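Local structure of aphrodisin (Mesocricetus auratus, 1E5P) at residues S89-F94 with N116-E121; I109-K114 with E124-F129; F3-G8 with L85-D90; V14-N19 with K133-E138; R34-Y39 with S43-T48. The protein acts as an aphrodisiac pheromone of the female hamster, reliably eliciting copulatory behaviour in males, and is an odorant-binding lipocalin. All coordinates share one frame; numbering follows the deposited sequence.

Interaction 1. Residues S89-F94 with N116-E121; sequences SDKIFF and NALTPE
The aliphatic tail of Lys91 runs across one branch of Leu118: its carbons pack on the leucine while its ammonium makes a water-mediated link beyond. CD of Lys91 lies 3.5 Å from CD2 of Leu118, closer than carbons usually pack, and CE rests against the same methyl. Bends at chi3 and chi4 (85° at the latter) swing the ammonium past the leucine toward the backbone of 116-118. There a water joins the two segments: it accepts from Lys91 NZ at 2.6 Å and donates to Ala117 O, also at 2.6 Å. In the lipocalin fold this is where the chain, having left the barrel, enters the helix that packs on the barrel wall, and Lys91 begins strand 91-99 of that wall. Thr119 is the N-cap of helix 120-132. Its side chain caps a backbone N in the first turn, while its own N bonds to Glu122 OE1, an exchange consistent with a capping box. Farther out, Val111 of the adjacent strand touches both Lys91 and Leu118, and Leu118 also meets Ile13, Asn123 and Leu126. Phe93, two residues along the strand from Lys91, packs on Ile125 of the helix.

Interaction 2. Residues I109-K114 with E124-F129; sequences IVVAGK and EILVQF
Leu126 reaches from the helix to two alternate residues of a strand, Ile109 and Val111, a compact example of how a helix is seated on a barrel wall. The tight part centres on Leu126 CD1, which lies 3.7 Å from CG2 of Ile109 and 3.9 Å from CG2 of Val111. With its CG anti to the backbone N (chi1 174°), Leu126 directs this methyl at the strand. Ile109 has a second, equally tight point of contact: Ile109 CD1 lies 3.6 Å from Phe129 C and 3.8 Å from Phe129 CB, pressing on the helix backbone itself. No hydrogen bond crosses the contact. Beyond its CB, Phe129 leaves the strand, its ring leading off to other partners, and the solvent side of the helix carries the exposed Glu124 and Gln128. The axes of the two segments run nearly antiparallel, 162° apart, and approach to 10.2 Å. The helix covers more than one strand: Leu126 also touches Val14 of strand 8-17, Ile125 packs on Phe93 of strand 91-99, and the ring of Phe129 lies against Leu85 and Tyr86 of strand 79-87.

Interaction 3. Residues F3-G8 with L85-D90; sequences FAELQG and LYITSD
Ile87 meets Leu6 and Glu5 where the short 3-10 turn 4-6 leads into strand 8-17, the lipocalin arrangement in which an N-terminal 3-10 turn closes one end of the barrel ahead of a Gly-X-Trp motif, here Gly8 to Trp10. Apolar packing comes first. CD1 of Ile87 lies 4.0 Å from CD2 of Leu6, the two side chains crossing at about a right angle, and the Phe3 ring is a looser neighbour. The other branch of Ile87 serves Glu5: CG2, placed anti to the backbone N by a chi1 of -52°, is 4.0 Å from Glu5 CB and 3.8 Å from Glu5 OE1, so the carboxylate end brushes a methyl without gaining a polar partner from it. Polar links between the segments run through a water, which donates to Glu5 O at 2.9 Å and to Thr88 O at 2.7 Å. Further hydrogen bonds hold each side. Leu85 and Tyr86 both face Phe93 in a classic beta bulge just before Ile87. On the N-terminal side, Leu6 O accepts from the side-chain NE1 of Trp10, and the turn is held by Leu6 N bonding to Phe3 O at 3.1 Å.

Interaction 4. Residues V14-N19 with K133-E138; sequences VIAADN and KKIPVE
Asp18 and Ile135 bring their CA atoms within 5.2 Å as the end of strand 8-17 passes the irregular chain that follows the helix, yet no hydrogen bond crosses between them. The approach is filled by one side chain. Ile135 holds CG2 anti to its own N (chi1 -65°), and this methyl settles over the strand backbone, 3.8 Å from the carbonyl carbon of Ala17 and 4.1 Å from the N of Asp18. Ala16 CB, which points at the connector, meets the same methyl at 4.0 Å. The other branch of Ile135 ends with CD1 4.1 Å from Ala16 O and the side chain also touches Ile109, bridging two neighbouring strands. Ala17 offers only its backbone here, since its CB turns to the other side and packs on Ile23. The carboxylate of Asp18 looks elsewhere, OD1 accepting from the N of Asn107. Lys134, with a phi of 62°, ends the helix in a Schellman motif, which probably helps to set Ile135 against the strand. The route continues to strand 140-142, which pairs with strand 8-17 through Ile15 and Leu141, completing the lipocalin order of barrel, helix and final short strand.

Interaction 5. Residues R34-Y39 with S43-T48; sequences RHIDCY and SEMEIT
Ile36 and Met45 meet through atoms that both stand anti to the backbone N: CG2 of Ile36 (chi1 -66°) and CG of Met45 (chi1 162°), Met45 being present as selenomethionine. The pair is tight, Ile36 CG2 to Met45 CG 3.5 Å, and the selenium follows at 3.8 Å from the same methyl. Ile36, Cys38, Met45 and Ile47 share one face, where Met45 and Ile47 also touch Phe82. The other face is polar, with His35, Asp37, Tyr39, Glu44, Glu46 and Thr48. There Asp37 and Glu46 lie side by side; in the conformer given for Glu46, the carboxylate planes are 57° apart and Asp37 OD2 is 4.1 Å from Glu46 OE1. Asp37 OD1 is bonded to Gln7 NE2. A water lies 2.7 Å from Asp37 OD2 and equally close to Thr48 OG1. Between the faces, Asp37 and Glu46 form a hydrogen-bonded pair, Asp37 N to Glu46 O at 2.9 Å and Glu46 N to Asp37 O at 2.8 Å. Thr48 O is gripped twice, by Arg34 N and His35 N from the same face of its plane, in a classic beta bulge; Ser43 and Glu44 form a second bulge opposite Tyr39. Strands 32-39 and 44-53 thus make an antiparallel beta hairpin of the lipocalin barrel, its connection closed by the Cys38-Cys42 disulfide.

How the interactions relate
All five contacts belong to one antiparallel lipocalin barrel. Interactions 1 and 2 lie closest, their centres about 6 Å apart, sharing helix 120-132 and joined through adjacent strands 91-99 and 105-113. Interaction 4, about 10 Å from interaction 2 by centres, is joined to it through strand 8-17, the neighbour of 105-113. Interaction 3 shares Ser89 and Asp90 with interaction 1 and reaches interaction 5 through Gly8 and Gln7. Along the chain interaction 5 closes first; 3 and 4 link distant parts. Interactions 4 and 5, centres about 24 Å apart, sit on opposite sides of the chain's centre. They pack the helix and N-terminal turn on the barrel, the fold in which lipocalins hold small ligands, consistent with odorant binding.

Interaction 1. Residues S89-F94 with N116-E121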
# COMPACT_ATOMS: atom_id res chain seq x y z
N SER A 89 0.25 15.82 -4.16
CA SER A 89 -1.10 16.06 -3.64
C SER A 89 -2.11 15.02 -4.05
O SER A 89 -3.13 14.84 -3.36
CB SER A 89 -1.56 17.49 -3.93
OG SER A 89 -1.35 18.28 -2.75
N ASP A 90 -1.88 14.31 -5.16
CA ASP A 90 -2.83 13.32 -5.61
C ASP A 90 -2.26 11.90 -5.56
O ASP A 90 -2.96 11.01 -6.03
CB ASP A 90 -3.23 13.59 -7.08
CG ASP A 90 -2.04 13.36 -8.00
OD1 ASP A 90 -0.93 13.82 -7.68
OD2 ASP A 90 -2.20 12.70 -9.04
N LYS A 91 -1.03 11.72 -5.11
CA LYS A 91 -0.47 10.37 -5.04
C LYS A 91 0.51 10.18 -3.91
O LYS A 91 1.22 11.08 -3.46
CB LYS A 91 0.13 9.94 -6.39
CG LYS A 91 -0.92 9.04 -7.08
CD LYS A 91 -0.74 8.96 -8.55
CE LYS A 91 -2.07 8.99 -9.29
NZ LYS A 91 -2.49 10.41 -9.50
N ILE A 92 0.53 8.93 -3.37
CA ILE A 92 1.52 8.57 -2.38
C ILE A 92 2.19 7.27 -2.87
O ILE A 92 1.46 6.32 -3.18
CB ILE A 92 0.97 8.27 -0.96
CG1 ILE A 92 0.03 9.34 -0.44
CG2 ILE A 92 2.14 8.04 0.01
CD1 ILE A 92 -0.82 8.83 0.73
N PHE A 93 3.50 7.27 -2.99
CA PHE A 93 4.22 6.03 -3.34
C PHE A 93 4.81 5.49 -2.03
O PHE A 93 5.61 6.21 -1.40
CB PHE A 93 5.39 6.34 -4.30
CG PHE A 93 4.92 6.82 -5.65
CD1 PHE A 93 4.42 8.09 -5.81
CD2 PHE A 93 5.03 5.98 -6.76
CE1 PHE A 93 4.00 8.54 -7.06
CE2 PHE A 93 4.60 6.42 -8.00
CZ PHE A 93 4.09 7.69 -8.14
N PHE A 94 4.39 4.33 -1.57
CA PHE A 94 4.90 3.75 -0.34
C PHE A 94 5.77 2.50 -0.62
O PHE A 94 5.51 1.81 -1.62
CB PHE A 94 3.74 3.12 0.48
CG PHE A 94 2.75 4.02 1.12
CD1 PHE A 94 3.04 4.60 2.36
CD2 PHE A 94 1.51 4.27 0.55
CE1 PHE A 94 2.11 5.42 2.98
CE2 PHE A 94 0.58 5.08 1.17
CZ PHE A 94 0.88 5.65 2.40
N ASN A 116 -7.71 8.37 -10.19
CA ASN A 116 -7.31 8.15 -11.58
C ASN A 116 -6.12 7.20 -11.71
O ASN A 116 -5.33 7.02 -10.80
CB ASN A 116 -6.93 9.49 -12.21
CG ASN A 116 -8.12 10.41 -12.43
OD1 ASN A 116 -9.18 9.94 -12.87
ND2 ASN A 116 -7.95 11.69 -12.12
N ALA A 117 -6.05 6.60 -12.90
CA ALA A 117 -4.90 5.77 -13.27
C ALA A 117 -3.67 6.68 -13.29
O ALA A 117 -3.75 7.90 -13.40
CB ALA A 117 -5.11 5.20 -14.67
N LEU A 118 -2.49 6.09 -13.17
CA LEU A 118 -1.24 6.82 -13.16
C LEU A 118 -0.97 7.49 -14.52
O LEU A 118 -1.31 6.88 -15.54
CB LEU A 118 -0.08 5.84 -12.92
CG LEU A 118 0.02 5.18 -11.55
CD1 LEU A 118 1.48 4.80 -11.26
CD2 LEU A 118 -0.53 6.04 -10.43
N THR A 119 -0.40 8.67 -14.49
CA THR A 119 -0.02 9.33 -15.76
C THR A 119 1.29 8.70 -16.20
O THR A 119 1.96 7.97 -15.47
CB THR A 119 0.23 10.82 -15.52
OG1 THR A 119 1.30 10.96 -14.58
CG2 THR A 119 -1.01 11.51 -14.97
N PRO A 120 1.74 9.05 -17.41
CA PRO A 120 3.00 8.52 -17.91
C PRO A 120 4.14 8.87 -16.98
O PRO A 120 5.02 8.02 -16.72
CB PRO A 120 3.10 9.14 -19.29
CG PRO A 120 1.67 9.18 -19.74
CD PRO A 120 0.91 9.64 -18.50
N GLU A 121 4.19 10.09 -16.44
CA GLU A 121 5.28 10.46 -15.54
C GLU A 121 5.20 9.69 -14.22
O GLU A 121 6.23 9.29 -13.67
CB GLU A 121 5.33 11.97 -15.26
CG GLU A 121 5.82 12.78 -16.45
CD GLU A 121 5.96 14.26 -16.22
OE1 GLU A 121 5.69 14.76 -15.13
OE2 GLU A 121 6.40 14.93 -17.21
O HOH W 1 -3.12 10.03 -12.04

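Interaction 2. Residues I109-K114 with E124-F129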
# COMPACT_ATOMS: atom_id res chain seq x y z
N ILE A 109 5.70 -2.23 -3.35
CA ILE A 109 5.50 -0.80 -3.61
C ILE A 109 3.99 -0.64 -3.78
O ILE A 109 3.35 -1.42 -4.48
CB ILE A 109 6.20 -0.27 -4.87
CG1 ILE A 109 7.71 -0.34 -4.66
CG2 ILE A 109 5.76 1.18 -5.15
CD1 ILE A 109 8.51 -0.21 -5.95
N VAL A 110 3.41 0.32 -3.07
CA VAL A 110 1.99 0.60 -3.18
C VAL A 110 1.83 2.06 -3.62
O VAL A 110 2.50 2.94 -3.06
CB VAL A 110 1.27 0.41 -1.81
CG1 VAL A 110 -0.18 0.81 -1.92
CG2 VAL A 110 1.45 -1.05 -1.38
N VAL A 111 1.04 2.28 -4.66
CA VAL A 111 0.78 3.68 -5.08
C VAL A 111 -0.68 4.00 -4.74
O VAL A 111 -1.59 3.39 -5.28
CB VAL A 111 1.02 3.93 -6.57
CG1 VAL A 111 0.80 5.41 -6.91
CG2 VAL A 111 2.41 3.47 -6.99
N ALA A 112 -0.87 4.92 -3.80
CA ALA A 112 -2.21 5.36 -3.43
C ALA A 112 -2.54 6.62 -4.26
O ALA A 112 -1.61 7.36 -4.55
CB ALA A 112 -2.21 5.74 -1.95
N GLY A 113 -3.79 6.83 -4.61
CA GLY A 113 -4.17 8.00 -5.36
C GLY A 113 -5.60 8.44 -5.08
O GLY A 113 -6.36 7.80 -4.36
N LYS A 114 -5.97 9.56 -5.71
CA LYS A 114 -7.33 10.08 -5.54
C LYS A 114 -8.33 9.40 -6.43
O LYS A 114 -9.55 9.60 -6.27
CB LYS A 114 -7.30 11.61 -5.67
CG LYS A 114 -6.40 12.22 -4.61
CD LYS A 114 -7.02 12.13 -3.23
CE LYS A 114 -6.09 12.68 -2.15
NZ LYS A 114 -6.83 12.76 -0.86
N GLU A 124 6.59 6.36 -14.79
CA GLU A 124 8.05 6.39 -14.82
C GLU A 124 8.62 6.40 -13.41
O GLU A 124 9.58 5.68 -13.11
CB GLU A 124 8.56 7.62 -15.60
CG GLU A 124 10.07 7.80 -15.56
CD GLU A 124 10.81 6.68 -16.27
OE1 GLU A 124 10.20 5.92 -17.03
OE2 GLU A 124 12.04 6.55 -16.05
N ILE A 125 8.04 7.20 -12.52
CA ILE A 125 8.49 7.23 -11.11
C ILE A 125 8.35 5.84 -10.49
O ILE A 125 9.22 5.37 -9.78
CB ILE A 125 7.69 8.26 -10.30
CG1 ILE A 125 8.08 9.67 -10.77
CG2 ILE A 125 7.98 8.10 -8.81
CD1 ILE A 125 7.28 10.79 -10.12
N LEU A 126 7.24 5.18 -10.75
CA LEU A 126 7.01 3.83 -10.22
C LEU A 126 8.07 2.85 -10.73
O LEU A 126 8.60 2.03 -9.97
CB LEU A 126 5.62 3.36 -10.65
CG LEU A 126 5.29 1.89 -10.30
CD1 LEU A 126 5.35 1.67 -8.80
CD2 LEU A 126 3.92 1.57 -10.88
N VAL A 127 8.34 2.90 -12.04
CA VAL A 127 9.37 2.02 -12.62
C VAL A 127 10.72 2.27 -12.00
O VAL A 127 11.41 1.29 -11.68
CB VAL A 127 9.38 2.17 -14.16
CG1 VAL A 127 10.67 1.65 -14.77
CG2 VAL A 127 8.18 1.42 -14.72
N GLN A 128 11.10 3.53 -11.77
CA GLN A 128 12.38 3.86 -11.16
C GLN A 128 12.43 3.25 -9.76
O GLN A 128 13.42 2.61 -9.35
CB GLN A 128 12.67 5.36 -11.19
CG GLN A 128 12.89 5.93 -12.59
CD GLN A 128 13.54 7.30 -12.65
OE1 GLN A 128 14.71 7.48 -12.99
NE2 GLN A 128 12.76 8.34 -12.31
N PHE A 129 11.31 3.33 -9.01
CA PHE A 129 11.27 2.74 -7.67
C PHE A 129 11.35 1.21 -7.72
O PHE A 129 12.05 0.59 -6.91
CB PHE A 129 10.02 3.19 -6.92
CG PHE A 129 10.09 4.59 -6.37
CD1 PHE A 129 11.23 5.03 -5.73
CD2 PHE A 129 9.00 5.45 -6.45
CE1 PHE A 129 11.32 6.31 -5.20
CE2 PHE A 129 9.08 6.73 -5.91
CZ PHE A 129 10.22 7.15 -5.30

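Interaction 3. Residues F3-G8 with L85-D90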
# COMPACT_ATOMS: atom_id res chain seq x y z
N PHE A 3 4.96 13.93 7.07
CA PHE A 3 4.02 12.79 6.85
C PHE A 3 2.58 13.21 7.08
O PHE A 3 1.62 12.48 6.86
CB PHE A 3 4.41 11.58 7.69
CG PHE A 3 5.66 10.88 7.24
CD1 PHE A 3 6.24 11.12 6.01
CD2 PHE A 3 6.24 9.93 8.07
CE1 PHE A 3 7.39 10.45 5.63
CE2 PHE A 3 7.38 9.26 7.69
CZ PHE A 3 7.96 9.51 6.47
N ALA A 4 2.41 14.49 7.47
CA ALA A 4 1.05 15.02 7.69
C ALA A 4 0.27 15.13 6.39
O ALA A 4 -0.97 15.20 6.38
CB ALA A 4 1.14 16.35 8.41
N GLU A 5 0.96 15.06 5.26
CA GLU A 5 0.42 15.11 3.92
C GLU A 5 -0.25 13.79 3.53
O GLU A 5 -0.76 13.63 2.42
CB GLU A 5 1.56 15.34 2.91
CG GLU A 5 2.25 16.68 3.05
CD GLU A 5 3.65 16.69 2.45
OE1 GLU A 5 3.81 16.35 1.27
OE2 GLU A 5 4.59 17.05 3.20
N LEU A 6 -0.22 12.84 4.44
CA LEU A 6 -0.81 11.53 4.24
C LEU A 6 -2.31 11.52 4.52
O LEU A 6 -3.03 10.65 3.99
CB LEU A 6 -0.11 10.49 5.11
CG LEU A 6 1.37 10.20 4.89
CD1 LEU A 6 1.88 9.23 5.96
CD2 LEU A 6 1.65 9.65 3.50
N GLN A 7 -2.83 12.43 5.31
CA GLN A 7 -4.24 12.48 5.69
C GLN A 7 -5.23 12.71 4.57
O GLN A 7 -5.03 13.61 3.74
CB GLN A 7 -4.37 13.62 6.73
CG GLN A 7 -5.78 13.99 7.10
CD GLN A 7 -6.34 13.24 8.29
OE1 GLN A 7 -5.71 13.14 9.35
NE2 GLN A 7 -7.55 12.72 8.11
N GLY A 8 -6.32 11.93 4.50
CA GLY A 8 -7.37 12.09 3.53
C GLY A 8 -7.87 10.81 2.87
O GLY A 8 -7.50 9.71 3.26
N LEU A 85 7.72 6.81 0.01
CA LEU A 85 8.92 7.03 -0.79
C LEU A 85 8.82 8.42 -1.45
O LEU A 85 9.85 9.07 -1.67
CB LEU A 85 9.00 6.03 -1.95
CG LEU A 85 9.35 4.58 -1.62
CD1 LEU A 85 9.02 3.67 -2.80
CD2 LEU A 85 10.81 4.44 -1.25
N TYR A 86 7.60 8.81 -1.77
CA TYR A 86 7.37 10.07 -2.48
C TYR A 86 5.91 10.47 -2.37
O TYR A 86 4.99 9.69 -2.59
CB TYR A 86 7.77 9.87 -3.96
CG TYR A 86 7.54 11.12 -4.80
CD1 TYR A 86 8.20 12.30 -4.49
CD2 TYR A 86 6.66 11.11 -5.87
CE1 TYR A 86 7.98 13.45 -5.25
CE2 TYR A 86 6.44 12.25 -6.63
CZ TYR A 86 7.11 13.41 -6.31
OH TYR A 86 6.90 14.56 -7.06
N ILE A 87 5.66 11.75 -2.02
CA ILE A 87 4.30 12.21 -1.85
C ILE A 87 4.01 13.43 -2.73
O ILE A 87 4.87 14.32 -2.82
CB ILE A 87 4.06 12.65 -0.38
CG1 ILE A 87 4.47 11.56 0.61
CG2 ILE A 87 2.58 13.01 -0.19
CD1 ILE A 87 4.54 11.98 2.06
N THR A 88 2.87 13.43 -3.36
CA THR A 88 2.36 14.53 -4.16
C THR A 88 0.93 14.80 -3.63
O THR A 88 0.48 14.04 -2.76
CB THR A 88 2.27 14.34 -5.66
OG1 THR A 88 1.21 13.46 -6.01
CG2 THR A 88 3.56 13.85 -6.28
N SER A 89 0.25 15.82 -4.16
CA SER A 89 -1.10 16.06 -3.64
C SER A 89 -2.11 15.02 -4.05
O SER A 89 -3.13 14.84 -3.36
CB SER A 89 -1.56 17.49 -3.93
OG SER A 89 -1.35 18.28 -2.75
N ASP A 90 -1.88 14.31 -5.16
CA ASP A 90 -2.83 13.32 -5.61
C ASP A 90 -2.26 11.90 -5.56
O ASP A 90 -2.96 11.01 -6.03
CB ASP A 90 -3.23 13.59 -7.08
CG ASP A 90 -2.04 13.36 -8.00
OD1 ASP A 90 -0.93 13.82 -7.68
OD2 ASP A 90 -2.20 12.70 -9.04
O HOH W 2 -0.38 14.60 -0.24

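Interaction 4. Residues V14-N19 with K133-E138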
# COMPACT_ATOMS: atom_id res chain seq x y z
N VAL A 14 -2.03 1.09 -7.79
CA VAL A 14 -1.18 -0.03 -8.25
C VAL A 14 -0.45 -0.62 -7.04
O VAL A 14 -0.21 0.09 -6.06
CB VAL A 14 -0.12 0.39 -9.29
CG1 VAL A 14 -0.67 1.03 -10.54
CG2 VAL A 14 0.96 1.23 -8.64
N ILE A 15 -0.13 -1.91 -7.10
CA ILE A 15 0.68 -2.56 -6.11
C ILE A 15 1.72 -3.42 -6.87
O ILE A 15 1.27 -4.05 -7.84
CB ILE A 15 -0.04 -3.50 -5.13
CG1 ILE A 15 -1.09 -2.75 -4.29
CG2 ILE A 15 0.98 -4.12 -4.16
CD1 ILE A 15 -1.98 -3.69 -3.49
N ALA A 16 2.95 -3.35 -6.48
CA ALA A 16 4.01 -4.19 -7.07
C ALA A 16 4.64 -5.01 -5.96
O ALA A 16 4.81 -4.48 -4.85
CB ALA A 16 5.06 -3.32 -7.75
N ALA A 17 4.97 -6.28 -6.17
CA ALA A 17 5.58 -7.07 -5.10
C ALA A 17 6.54 -8.11 -5.69
O ALA A 17 6.27 -8.61 -6.79
CB ALA A 17 4.51 -7.82 -4.30
N ASP A 18 7.54 -8.46 -4.90
CA ASP A 18 8.48 -9.51 -5.38
C ASP A 18 7.84 -10.88 -5.30
O ASP A 18 8.21 -11.77 -6.11
CB ASP A 18 9.83 -9.41 -4.70
CG ASP A 18 9.80 -9.52 -3.19
OD1 ASP A 18 8.71 -9.56 -2.62
OD2 ASP A 18 10.90 -9.55 -2.57
N ASN A 19 6.91 -11.14 -4.40
CA ASN A 19 6.17 -12.42 -4.31
C ASN A 19 4.79 -12.13 -4.88
O ASN A 19 3.85 -11.70 -4.21
CB ASN A 19 6.13 -12.91 -2.86
CG ASN A 19 7.50 -13.21 -2.30
OD1 ASN A 19 7.79 -12.97 -1.11
ND2 ASN A 19 8.42 -13.73 -3.11
N LYS A 133 14.17 -0.99 -5.86
CA LYS A 133 13.78 -1.95 -4.81
C LYS A 133 13.95 -3.38 -5.30
O LYS A 133 13.54 -4.33 -4.63
CB LYS A 133 12.32 -1.74 -4.42
CG LYS A 133 12.05 -0.36 -3.85
CD LYS A 133 13.15 0.11 -2.90
CE LYS A 133 12.62 0.93 -1.74
N LYS A 134 14.39 -3.62 -6.53
CA LYS A 134 14.55 -4.94 -7.11
C LYS A 134 13.24 -5.71 -7.21
O LYS A 134 13.14 -6.89 -6.86
CB LYS A 134 15.61 -5.74 -6.34
CG LYS A 134 17.00 -5.10 -6.43
N ILE A 135 12.19 -5.03 -7.68
CA ILE A 135 10.90 -5.66 -7.92
C ILE A 135 10.66 -5.66 -9.44
O ILE A 135 10.70 -4.61 -10.07
CB ILE A 135 9.73 -4.92 -7.25
CG1 ILE A 135 9.88 -4.97 -5.73
CG2 ILE A 135 8.40 -5.52 -7.68
CD1 ILE A 135 8.91 -4.07 -4.98
N PRO A 136 10.43 -6.83 -10.01
CA PRO A 136 10.24 -6.93 -11.45
C PRO A 136 9.09 -6.06 -11.92
O PRO A 136 8.01 -6.07 -11.32
CB PRO A 136 9.94 -8.40 -11.69
CG PRO A 136 10.37 -9.11 -10.45
CD PRO A 136 10.17 -8.11 -9.32
N VAL A 137 9.30 -5.36 -13.06
CA VAL A 137 8.20 -4.53 -13.58
C VAL A 137 7.04 -5.40 -14.01
O VAL A 137 5.88 -4.94 -13.98
CB VAL A 137 8.69 -3.55 -14.65
CG1 VAL A 137 7.58 -2.67 -15.20
CG2 VAL A 137 9.78 -2.64 -14.05
N GLU A 138 7.23 -6.73 -14.30
CA GLU A 138 6.06 -7.54 -14.67
C GLU A 138 5.22 -7.87 -13.44
O GLU A 138 4.12 -8.43 -13.56
CB GLU A 138 6.51 -8.84 -15.33
CG GLU A 138 7.28 -9.78 -14.40
CD GLU A 138 7.77 -11.01 -15.16

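Interaction 5. Residues R34-Y39 with S43-T48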
# COMPACT_ATOMS: atom_id res chain seq x y z
N ARG A 34 -9.06 3.16 1.49
CA ARG A 34 -10.20 4.06 1.54
C ARG A 34 -9.81 5.37 2.24
O ARG A 34 -10.27 6.42 1.77
CB ARG A 34 -11.41 3.46 2.28
CG ARG A 34 -12.06 2.30 1.50
CD ARG A 34 -12.81 2.84 0.30
NE ARG A 34 -13.55 1.86 -0.52
CZ ARG A 34 -12.97 1.22 -1.54
NH1 ARG A 34 -11.70 1.44 -1.86
NH2 ARG A 34 -13.69 0.38 -2.29
N HIS A 35 -8.95 5.34 3.26
CA HIS A 35 -8.69 6.62 3.96
C HIS A 35 -7.48 6.48 4.85
O HIS A 35 -7.15 5.36 5.26
CB HIS A 35 -9.91 6.90 4.87
CG HIS A 35 -10.12 8.37 5.14
ND1 HIS A 35 -10.89 9.14 4.30
CD2 HIS A 35 -9.67 9.18 6.10
CE1 HIS A 35 -10.91 10.39 4.75
NE2 HIS A 35 -10.17 10.45 5.84
N ILE A 36 -6.80 7.60 5.13
CA ILE A 36 -5.71 7.61 6.08
C ILE A 36 -6.01 8.79 7.04
O ILE A 36 -6.36 9.85 6.54
CB ILE A 36 -4.35 7.86 5.40
CG1 ILE A 36 -4.00 6.68 4.49
CG2 ILE A 36 -3.26 8.07 6.45
CD1 ILE A 36 -2.71 6.89 3.70
N ASP A 37 -5.95 8.50 8.32
CA ASP A 37 -6.15 9.58 9.33
C ASP A 37 -4.86 9.65 10.12
O ASP A 37 -4.35 8.61 10.55
CB ASP A 37 -7.35 9.27 10.22
CG ASP A 37 -8.64 9.35 9.41
OD1 ASP A 37 -9.10 10.47 9.15
OD2 ASP A 37 -9.15 8.29 9.02
N CYS A 38 -4.34 10.86 10.31
CA CYS A 38 -3.09 11.06 11.03
C CYS A 38 -3.34 11.62 12.44
O CYS A 38 -4.26 12.44 12.58
CB CYS A 38 -2.24 12.14 10.32
SG CYS A 38 -1.44 11.47 8.83
N TYR A 39 -2.63 11.09 13.41
CA TYR A 39 -2.70 11.58 14.78
C TYR A 39 -1.32 11.91 15.30
O TYR A 39 -0.33 11.27 14.95
CB TYR A 39 -3.35 10.50 15.68
CG TYR A 39 -4.76 10.20 15.20
CD1 TYR A 39 -5.83 10.98 15.61
CD2 TYR A 39 -4.99 9.17 14.29
CE1 TYR A 39 -7.10 10.74 15.15
CE2 TYR A 39 -6.26 8.94 13.80
CZ TYR A 39 -7.31 9.71 14.23
OH TYR A 39 -8.58 9.49 13.77
N SER A 43 2.37 10.62 13.80
CA SER A 43 3.16 9.55 14.40
C SER A 43 2.30 8.29 14.59
O SER A 43 2.80 7.20 14.87
CB SER A 43 3.78 9.96 15.72
OG SER A 43 2.80 10.15 16.70
N GLU A 44 0.99 8.46 14.49
CA GLU A 44 0.06 7.30 14.48
C GLU A 44 -0.73 7.47 13.17
O GLU A 44 -1.28 8.57 12.98
CB GLU A 44 -0.84 7.26 15.68
CG GLU A 44 -0.24 6.68 16.95
CD GLU A 44 -1.24 6.86 18.11
OE1 GLU A 44 -2.36 7.33 17.84
OE2 GLU A 44 -0.86 6.53 19.24
N MSE A 45 -0.77 6.49 12.28
CA MSE A 45 -1.43 6.66 10.96
C MSE A 45 -2.48 5.55 10.87
O MSE A 45 -2.06 4.40 10.75
CB MSE A 45 -0.45 6.57 9.78
CG MSE A 45 -0.95 6.32 8.39
SE MSE A 45 0.13 6.36 6.91
CE MSE A 45 1.71 6.15 7.70
N GLU A 46 -3.75 5.92 11.04
CA GLU A 46 -4.79 4.91 10.92
C GLU A 46 -5.15 4.72 9.45
O GLU A 46 -5.46 5.68 8.76
CB GLU A 46 -6.05 5.31 11.65
CG GLU A 46 -7.15 4.29 11.38
CD GLU A 46 -8.44 4.73 12.05
OE1 GLU A 46 -8.53 5.94 12.30
OE2 GLU A 46 -9.26 3.83 12.27
N ILE A 47 -5.14 3.46 9.01
CA ILE A 47 -5.43 3.21 7.59
C ILE A 47 -6.74 2.42 7.51
O ILE A 47 -6.85 1.43 8.22
CB ILE A 47 -4.29 2.39 6.93
CG1 ILE A 47 -2.98 3.20 7.03
CG2 ILE A 47 -4.61 2.10 5.48
CD1 ILE A 47 -1.73 2.47 6.65
N THR A 48 -7.67 2.92 6.71
CA THR A 48 -8.96 2.21 6.52
C THR A 48 -8.91 1.66 5.08
O THR A 48 -8.54 2.41 4.19
CB THR A 48 -10.11 3.21 6.65
OG1 THR A 48 -10.07 3.76 7.98
CG2 THR A 48 -11.47 2.53 6.46
O HOH W 3 -8.31 5.80 8.33
O HOH W 4 -10.27 7.65 12.35